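Local atomic coordinates of uncharacterized protein (Ruminococcus gnavus, PDB entry 4QAN), a protein that is of unknown function but adopts a cystatin-like fold, as a divergent member of the NTF2-like superfamily, and can bind a metal ion. Residues S19-Y33 and K196-A208. Residues are numbered along the deposited sequence; the frame is centred on the assembly and turned at random.
Sequences SEITSFSEEEEAVLY and KKTYVLPNQLTGA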
ATOM      1  N   SER A  19      -7.700 -20.556   7.660  1.00 60.73           N
ATOM      2  CA  SER A  19      -7.942 -20.675   6.217  1.00 60.49           C
ATOM      3  C   SER A  19      -7.991 -22.136   5.740  1.00 64.44           C
ATOM      4  O   SER A  19      -6.973 -22.823   5.723  1.00 68.77           O
ATOM      5  CB  SER A  19      -6.876 -19.910   5.434  1.00 58.87           C
ATOM      6  OG  SER A  19      -5.572 -20.242   5.854  1.00 58.51           O
ATOM      7  N   GLU A  20      -9.167 -22.594   5.318  1.00 63.54           N
ATOM      8  CA  GLU A  20      -9.359 -23.990   4.925  1.00 65.83           C
ATOM      9  C   GLU A  20      -9.238 -24.236   3.411  1.00 67.21           C
ATOM     10  O   GLU A  20      -9.449 -25.363   2.946  1.00 72.37           O
ATOM     11  CB  GLU A  20     -10.715 -24.489   5.435  1.00 69.13           C
ATOM     12  CG  GLU A  20     -11.061 -23.956   6.818  1.00 72.10           C
ATOM     13  CD  GLU A  20     -11.976 -24.863   7.611  1.00 76.66           C
ATOM     14  OE1 GLU A  20     -12.768 -25.615   7.012  1.00 76.74           O
ATOM     15  OE2 GLU A  20     -11.895 -24.817   8.856  1.00 84.09           O
ATOM     16  N   ILE A  21      -8.907 -23.193   2.650  1.00 62.74           N
ATOM     17  CA  ILE A  21      -8.663 -23.300   1.209  1.00 62.05           C
ATOM     18  C   ILE A  21      -7.185 -23.036   0.972  1.00 59.73           C
ATOM     19  O   ILE A  21      -6.751 -21.907   1.130  1.00 51.21           O
ATOM     20  CB  ILE A  21      -9.495 -22.257   0.410  1.00 61.60           C
ATOM     21  CG1 ILE A  21     -10.954 -22.709   0.265  1.00 65.05           C
ATOM     22  CG2 ILE A  21      -8.910 -22.025  -0.981  1.00 60.15           C
ATOM     23  CD1 ILE A  21     -11.917 -21.583  -0.066  1.00 64.04           C
ATOM     24  N   THR A  22      -6.415 -24.059   0.587  1.00 61.68           N
ATOM     25  CA  THR A  22      -4.985 -23.855   0.306  1.00 63.02           C
ATOM     26  C   THR A  22      -4.779 -22.832  -0.805  1.00 64.43           C
ATOM     27  O   THR A  22      -4.032 -21.867  -0.648  1.00 62.63           O
ATOM     28  CB  THR A  22      -4.269 -25.134  -0.168  1.00 68.45           C
ATOM     29  OG1 THR A  22      -4.593 -26.235   0.690  1.00 74.19           O
ATOM     30  CG2 THR A  22      -2.751 -24.920  -0.189  1.00 66.02           C
ATOM     31  N   SER A  23      -5.448 -23.069  -1.930  1.00 70.83           N
ATOM     32  CA  SER A  23      -5.168 -22.363  -3.173  1.00 67.23           C
ATOM     33  C   SER A  23      -6.336 -22.468  -4.143  1.00 64.93           C
ATOM     34  O   SER A  23      -7.220 -23.300  -3.975  1.00 68.39           O
ATOM     35  CB  SER A  23      -3.918 -22.960  -3.829  1.00 71.56           C
ATOM     36  OG  SER A  23      -4.059 -24.368  -4.016  1.00 75.68           O
ATOM     37  N   PHE A  24      -6.334 -21.606  -5.154  1.00 65.22           N
ATOM     38  CA  PHE A  24      -7.268 -21.708  -6.268  1.00 63.81           C
ATOM     39  C   PHE A  24      -6.451 -22.181  -7.462  1.00 63.35           C
ATOM     40  O   PHE A  24      -5.529 -21.493  -7.919  1.00 62.40           O
ATOM     41  CB  PHE A  24      -7.963 -20.367  -6.538  1.00 61.68           C
ATOM     42  CG  PHE A  24      -8.528 -19.728  -5.300  1.00 58.80           C
ATOM     43  CD1 PHE A  24      -9.563 -20.339  -4.602  1.00 59.36           C
ATOM     44  CD2 PHE A  24      -8.011 -18.533  -4.813  1.00 54.61           C
ATOM     45  CE1 PHE A  24     -10.072 -19.761  -3.448  1.00 57.19           C
ATOM     46  CE2 PHE A  24      -8.519 -17.957  -3.665  1.00 51.37           C
ATOM     47  CZ  PHE A  24      -9.546 -18.570  -2.980  1.00 52.72           C
ATOM     48  N   SER A  25      -6.763 -23.387  -7.917  1.00 64.15           N
ATOM     49  CA  SER A  25      -6.047 -24.028  -9.006  1.00 66.40           C
ATOM     50  C   SER A  25      -6.626 -23.605 -10.352  1.00 69.50           C
ATOM     51  O   SER A  25      -5.982 -23.775 -11.390  1.00 73.18           O
ATOM     52  CB  SER A  25      -6.125 -25.557  -8.854  1.00 67.87           C
ATOM     53  OG  SER A  25      -7.395 -25.963  -8.364  1.00 65.99           O
ATOM     54  N   GLU A  26      -7.847 -23.077 -10.329  1.00 69.71           N
ATOM     55  CA  GLU A  26      -8.518 -22.596 -11.530  1.00 72.88           C
ATOM     56  C   GLU A  26      -8.891 -21.153 -11.291  1.00 71.87           C
ATOM     57  O   GLU A  26      -9.296 -20.797 -10.181  1.00 72.35           O
ATOM     58  CB  GLU A  26      -9.783 -23.410 -11.803  1.00 77.37           C
ATOM     59  CG  GLU A  26     -10.222 -23.393 -13.258  1.00 82.72           C
ATOM     60  CD  GLU A  26      -9.359 -24.280 -14.143  1.00 89.58           C
ATOM     61  OE1 GLU A  26      -8.393 -24.890 -13.633  1.00 90.18           O
ATOM     62  OE2 GLU A  26      -9.648 -24.375 -15.356  1.00 96.09           O
ATOM     63  N   GLU A  27      -8.771 -20.320 -12.324  1.00 71.84           N
ATOM     64  CA  GLU A  27      -9.097 -18.898 -12.185  1.00 67.40           C
ATOM     65  C   GLU A  27     -10.585 -18.671 -11.836  1.00 63.99           C
ATOM     66  O   GLU A  27     -10.924 -17.692 -11.174  1.00 57.28           O
ATOM     67  CB  GLU A  27      -8.662 -18.078 -13.420  1.00 68.24           C
ATOM     68  CG  GLU A  27      -9.459 -18.287 -14.705  1.00 72.08           C
ATOM     69  CD  GLU A  27      -8.670 -18.991 -15.797  1.00 78.95           C
ATOM     70  OE1 GLU A  27      -8.201 -20.128 -15.563  1.00 82.94           O
ATOM     71  OE2 GLU A  27      -8.536 -18.409 -16.899  1.00 79.74           O
ATOM     72  N   GLU A  28     -11.465 -19.582 -12.247  1.00 62.52           N
ATOM     73  CA  GLU A  28     -12.893 -19.428 -11.952  1.00 63.32           C
ATOM     74  C   GLU A  28     -13.150 -19.430 -10.438  1.00 60.85           C
ATOM     75  O   GLU A  28     -13.915 -18.607  -9.934  1.00 59.94           O
ATOM     76  CB  GLU A  28     -13.737 -20.512 -12.651  1.00 67.12           C
ATOM     77  CG  GLU A  28     -15.213 -20.147 -12.738  1.00 68.65           C
ATOM     78  CD  GLU A  28     -16.033 -21.136 -13.547  1.00 75.21           C
ATOM     79  OE1 GLU A  28     -16.170 -22.301 -13.114  1.00 79.25           O
ATOM     80  OE2 GLU A  28     -16.559 -20.744 -14.613  1.00 76.26           O
ATOM     81  N   GLU A  29     -12.490 -20.342  -9.726  1.00 60.59           N
ATOM     82  CA  GLU A  29     -12.637 -20.465  -8.273  1.00 60.33           C
ATOM     83  C   GLU A  29     -12.260 -19.164  -7.603  1.00 55.36           C
ATOM     84  O   GLU A  29     -12.999 -18.659  -6.766  1.00 55.22           O
ATOM     85  CB  GLU A  29     -11.724 -21.553  -7.712  1.00 63.50           C
ATOM     86  CG  GLU A  29     -11.964 -22.955  -8.241  1.00 70.20           C
ATOM     87  CD  GLU A  29     -10.835 -23.897  -7.852  1.00 76.62           C
ATOM     88  OE1 GLU A  29      -9.943 -23.459  -7.079  1.00 74.71           O
ATOM     89  OE2 GLU A  29     -10.836 -25.065  -8.312  1.00 73.21           O
ATOM     90  N   ALA A  30     -11.098 -18.639  -7.982  1.00 51.85           N
ATOM     91  CA  ALA A  30     -10.601 -17.362  -7.464  1.00 48.24           C
ATOM     92  C   ALA A  30     -11.598 -16.217  -7.693  1.00 47.11           C
ATOM     93  O   ALA A  30     -11.793 -15.367  -6.823  1.00 45.99           O
ATOM     94  CB  ALA A  30      -9.264 -17.034  -8.105  1.00 46.42           C
ATOM     95  N   VAL A  31     -12.241 -16.215  -8.860  1.00 48.58           N
ATOM     96  CA  VAL A  31     -13.236 -15.199  -9.194  1.00 47.58           C
ATOM     97  C   VAL A  31     -14.453 -15.320  -8.285  1.00 49.16           C
ATOM     98  O   VAL A  31     -14.934 -14.313  -7.753  1.00 47.81           O
ATOM     99  CB  VAL A  31     -13.694 -15.314 -10.658  1.00 49.89           C
ATOM    100  CG1 VAL A  31     -14.891 -14.404 -10.935  1.00 50.00           C
ATOM    101  CG2 VAL A  31     -12.544 -14.993 -11.600  1.00 50.06           C
ATOM    102  N   LEU A  32     -14.941 -16.550  -8.118  1.00 50.33           N
ATOM    103  CA  LEU A  32     -16.117 -16.809  -7.299  1.00 53.11           C
ATOM    104  C   LEU A  32     -15.842 -16.485  -5.843  1.00 51.31           C
ATOM    105  O   LEU A  32     -16.638 -15.801  -5.198  1.00 52.21           O
ATOM    106  CB  LEU A  32     -16.564 -18.269  -7.426  1.00 55.86           C
ATOM    107  CG  LEU A  32     -17.162 -18.685  -8.771  1.00 59.31           C
ATOM    108  CD1 LEU A  32     -17.449 -20.185  -8.800  1.00 60.28           C
ATOM    109  CD2 LEU A  32     -18.427 -17.885  -9.063  1.00 60.60           C
ATOM    110  N   TYR A  33     -14.714 -16.976  -5.332  1.00 50.38           N
ATOM    111  CA  TYR A  33     -14.264 -16.653  -3.984  1.00 47.10           C
ATOM    112  C   TYR A  33     -14.386 -15.153  -3.778  1.00 46.80           C
ATOM    113  O   TYR A  33     -14.930 -14.703  -2.773  1.00 50.74           O
ATOM    114  CB  TYR A  33     -12.812 -17.112  -3.781  1.00 46.36           C
ATOM    115  CG  TYR A  33     -12.197 -16.718  -2.442  1.00 45.16           C
ATOM    116  CD1 TYR A  33     -11.428 -15.565  -2.313  1.00 40.86           C
ATOM    117  CD2 TYR A  33     -12.378 -17.508  -1.302  1.00 46.38           C
ATOM    118  CE1 TYR A  33     -10.863 -15.219  -1.092  1.00 39.66           C
ATOM    119  CE2 TYR A  33     -11.816 -17.154  -0.074  1.00 42.78           C
ATOM    120  CZ  TYR A  33     -11.063 -16.012   0.026  1.00 40.85           C
ATOM    121  OH  TYR A  33     -10.515 -15.661   1.253  1.00 39.40           O
ATOM    122  N   LYS A 196     -25.407 -19.776 -16.688  1.00100.75           N
ATOM    123  CA  LYS A 196     -24.782 -20.878 -17.434  1.00105.29           C
ATOM    124  C   LYS A 196     -24.631 -22.162 -16.604  1.00106.37           C
ATOM    125  O   LYS A 196     -24.866 -23.260 -17.112  1.00112.75           O
ATOM    126  CB  LYS A 196     -23.411 -20.453 -17.978  1.00102.49           C
ATOM    127  CG  LYS A 196     -22.958 -21.272 -19.185  1.00104.70           C
ATOM    128  CD  LYS A 196     -21.470 -21.591 -19.156  1.00102.90           C
ATOM    129  CE  LYS A 196     -20.611 -20.366 -19.417  1.00 98.71           C
ATOM    130  NZ  LYS A 196     -19.177 -20.738 -19.580  1.00 96.87           N
ATOM    131  N   LYS A 197     -24.227 -22.014 -15.342  1.00105.03           N
ATOM    132  CA  LYS A 197     -23.999 -23.148 -14.441  1.00103.46           C
ATOM    133  C   LYS A 197     -24.646 -22.922 -13.076  1.00101.07           C
ATOM    134  O   LYS A 197     -25.291 -21.897 -12.836  1.00 96.92           O
ATOM    135  CB  LYS A 197     -22.499 -23.339 -14.200  1.00103.88           C
ATOM    136  CG  LYS A 197     -21.655 -23.599 -15.433  1.00106.15           C
ATOM    137  CD  LYS A 197     -20.181 -23.332 -15.149  1.00102.56           C
ATOM    138  CE  LYS A 197     -19.618 -24.231 -14.059  1.00101.59           C
ATOM    139  NZ  LYS A 197     -18.301 -23.734 -13.586  1.00100.65           N
ATOM    140  N   THR A 198     -24.469 -23.907 -12.196  1.00100.56           N
ATOM    141  CA  THR A 198     -24.637 -23.726 -10.758  1.00 95.64           C
ATOM    142  C   THR A 198     -23.290 -23.251 -10.232  1.00 89.52           C
ATOM    143  O   THR A 198     -22.400 -24.061  -9.982  1.00 96.35           O
ATOM    144  CB  THR A 198     -25.008 -25.054 -10.044  1.00 97.80           C
ATOM    145  OG1 THR A 198     -26.257 -25.551 -10.544  1.00 98.87           O
ATOM    146  CG2 THR A 198     -25.109 -24.856  -8.527  1.00 94.36           C
ATOM    147  N   TYR A 199     -23.117 -21.944 -10.093  1.00 81.04           N
ATOM    148  CA  TYR A 199     -21.861 -21.430  -9.555  1.00 77.57           C
ATOM    149  C   TYR A 199     -21.875 -21.572  -8.026  1.00 77.52           C
ATOM    150  O   TYR A 199     -22.816 -21.134  -7.354  1.00 77.28           O
ATOM    151  CB  TYR A 199     -21.612 -19.977  -9.994  1.00 72.01           C
ATOM    152  CG  TYR A 199     -21.248 -19.829 -11.470  1.00 71.36           C
ATOM    153  CD1 TYR A 199     -19.953 -20.080 -11.920  1.00 69.44           C
ATOM    154  CD2 TYR A 199     -22.202 -19.437 -12.413  1.00 72.33           C
ATOM    155  CE1 TYR A 199     -19.622 -19.952 -13.263  1.00 69.34           C
ATOM    156  CE2 TYR A 199     -21.877 -19.303 -13.759  1.00 71.49           C
ATOM    157  CZ  TYR A 199     -20.586 -19.563 -14.180  1.00 70.48           C
ATOM    158  OH  TYR A 199     -20.259 -19.437 -15.516  1.00 69.80           O
ATOM    159  N   VAL A 200     -20.836 -22.211  -7.494  1.00 76.28           N
ATOM    160  CA  VAL A 200     -20.692 -22.424  -6.053  1.00 73.20           C
ATOM    161  C   VAL A 200     -19.879 -21.291  -5.436  1.00 69.00           C
ATOM    162  O   VAL A 200     -18.660 -21.230  -5.602  1.00 71.15           O
ATOM    163  CB  VAL A 200     -20.007 -23.780  -5.756  1.00 72.89           C
ATOM    164  CG1 VAL A 200     -19.550 -23.876  -4.301  1.00 69.45           C
ATOM    165  CG2 VAL A 200     -20.950 -24.931  -6.115  1.00 75.42           C
ATOM    166  N   LEU A 201     -20.566 -20.398  -4.729  1.00 67.25           N
ATOM    167  CA  LEU A 201     -19.918 -19.332  -3.965  1.00 62.72           C
ATOM    168  C   LEU A 201     -19.367 -19.899  -2.651  1.00 62.46           C
ATOM    169  O   LEU A 201     -20.141 -20.201  -1.747  1.00 64.20           O
ATOM    170  CB  LEU A 201     -20.927 -18.231  -3.652  1.00 62.50           C
ATOM    171  CG  LEU A 201     -21.381 -17.378  -4.837  1.00 64.67           C
ATOM    172  CD1 LEU A 201     -22.653 -16.625  -4.481  1.00 65.33           C
ATOM    173  CD2 LEU A 201     -20.285 -16.408  -5.259  1.00 62.33           C
ATOM    174  N   PRO A 202     -18.031 -20.030  -2.526  1.00 59.98           N
ATOM    175  CA  PRO A 202     -17.507 -20.662  -1.316  1.00 60.31           C
ATOM    176  C   PRO A 202     -17.656 -19.807  -0.060  1.00 60.69           C
ATOM    177  O   PRO A 202     -17.970 -18.607  -0.137  1.00 55.15           O
ATOM    178  CB  PRO A 202     -16.015 -20.826  -1.631  1.00 58.20           C
ATOM    179  CG  PRO A 202     -15.702 -19.689  -2.539  1.00 55.73           C
ATOM    180  CD  PRO A 202     -16.954 -19.425  -3.338  1.00 57.55           C
ATOM    181  N   ASN A 203     -17.446 -20.440   1.091  1.00 64.65           N
ATOM    182  CA  ASN A 203     -17.136 -19.703   2.312  1.00 66.11           C
ATOM    183  C   ASN A 203     -16.254 -20.485   3.260  1.00 66.15           C
ATOM    184  O   ASN A 203     -16.653 -20.840   4.367  1.00 64.68           O
ATOM    185  CB  ASN A 203     -18.386 -19.200   3.011  1.00 68.81           C
ATOM    186  CG  ASN A 203     -19.456 -20.243   3.106  1.00 69.85           C
ATOM    187  OD1 ASN A 203     -19.187 -21.442   3.033  1.00 78.25           O
ATOM    188  ND2 ASN A 203     -20.688 -19.793   3.253  1.00 71.42           N
ATOM    189  N   GLN A 204     -15.057 -20.779   2.771  1.00 66.38           N
ATOM    190  CA  GLN A 204     -13.885 -20.906   3.614  1.00 63.67           C
ATOM    191  C   GLN A 204     -13.106 -19.633   3.312  1.00 57.73           C
ATOM    192  O   GLN A 204     -13.474 -18.879   2.414  1.00 56.21           O
ATOM    193  CB  GLN A 204     -13.017 -22.105   3.235  1.00 68.28           C
ATOM    194  CG  GLN A 204     -13.743 -23.348   2.717  1.00 73.03           C
ATOM    195  CD  GLN A 204     -14.480 -24.089   3.808  1.00 74.52           C
ATOM    196  OE1 GLN A 204     -15.228 -23.487   4.581  1.00 70.45           O
ATOM    197  NE2 GLN A 204     -14.280 -25.410   3.877  1.00 77.43           N
ATOM    198  N   LEU A 205     -12.028 -19.415   4.052  1.00 52.36           N
ATOM    199  CA  LEU A 205     -11.023 -18.427   3.694  1.00 49.00           C
ATOM    200  C   LEU A 205      -9.808 -19.154   3.142  1.00 48.01           C
ATOM    201  O   LEU A 205      -9.622 -20.350   3.367  1.00 51.40           O
ATOM    202  CB  LEU A 205     -10.601 -17.607   4.914  1.00 45.69           C
ATOM    203  CG  LEU A 205     -11.700 -17.246   5.902  1.00 45.99           C
ATOM    204  CD1 LEU A 205     -11.102 -16.430   7.037  1.00 46.69           C
ATOM    205  CD2 LEU A 205     -12.823 -16.498   5.204  1.00 46.79           C
ATOM    206  N   THR A 206      -9.000 -18.424   2.393  1.00 44.65           N
ATOM    207  CA  THR A 206      -7.691 -18.873   1.982  1.00 45.21           C
ATOM    208  C   THR A 206      -6.683 -18.054   2.808  1.00 46.15           C
ATOM    209  O   THR A 206      -7.067 -17.325   3.723  1.00 48.83           O
ATOM    210  CB  THR A 206      -7.497 -18.704   0.457  1.00 44.86           C
ATOM    211  OG1 THR A 206      -6.438 -19.557  -0.004  1.00 43.43           O
ATOM    212  CG2 THR A 206      -7.194 -17.216   0.084  1.00 40.67           C
ATOM    213  N   GLY A 207      -5.402 -18.172   2.498  1.00 45.01           N
ATOM    214  CA  GLY A 207      -4.371 -17.729   3.416  1.00 43.71           C
ATOM    215  C   GLY A 207      -4.365 -16.251   3.727  1.00 43.85           C
ATOM    216  O   GLY A 207      -4.712 -15.431   2.880  1.00 46.18           O
ATOM    217  N   ALA A 208      -3.951 -15.917   4.951  1.00 41.96           N
ATOM    218  CA  ALA A 208      -3.813 -14.538   5.374  1.00 38.98           C
ATOM    219  C   ALA A 208      -2.646 -13.906   4.625  1.00 36.33           C
ATOM    220  O   ALA A 208      -1.610 -14.526   4.468  1.00 38.54           O
ATOM    221  CB  ALA A 208      -3.587 -14.462   6.873  1.00 38.07           C
TER
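T206 of the irregular segment 196-208 is gripped by the loop that leads into helix 27-39. Its OG1 donates to I21 O at 2.6 Å, reaching the oxygen from above the carbonyl plane, and its CA leans on the same oxygen with a CA-H...O contact. OG1 lies anti to the backbone N (chi1 -160°), which turns the hydroxyl to I21 and leaves CG2 beside F24 and Y33. A backbone hydrogen bond from I21 N to L205 O (3.0 Å) fastens the two loops here, and Q204 CB meets I21 CD1 at 3.5 Å. Next to this pair, F24 CZ lies above one face of the Y33 ring, toward its rim, while Q204 O lies near that ring's plane at its edge, 3.5 Å from CE2. Y33 OH receives a weak bond from T206 N (3.4 Å) and is also hydrogen-bonded to M45 O of helix 43-48. With alanine in place of Y33, M45 O and T206 N would probably lose this shared hydroxyl, and a gap would be likely to open beside F24 and T206. In this cystatin-like chain, a divergent NTF2-like member, the segment is part of the link between strand 187-188 and helix 221-234, and it runs along the first two turns of helix 27-39. P202 rests on the helix backbone, CG 3.7 Å from Y33 CA, and L32 CD2 packs on Y199 CD1 at 3.9 Å. Toward solvent the fit slackens: the exposed E20 crosses Q204 at a slant, and at the outer end K197 is held mainly by one charged pair, its NZ 2.6 Å from E28 OE1. E28 OE2 points to the edge of the Y199 ring, carboxylate and ring planes 82° apart.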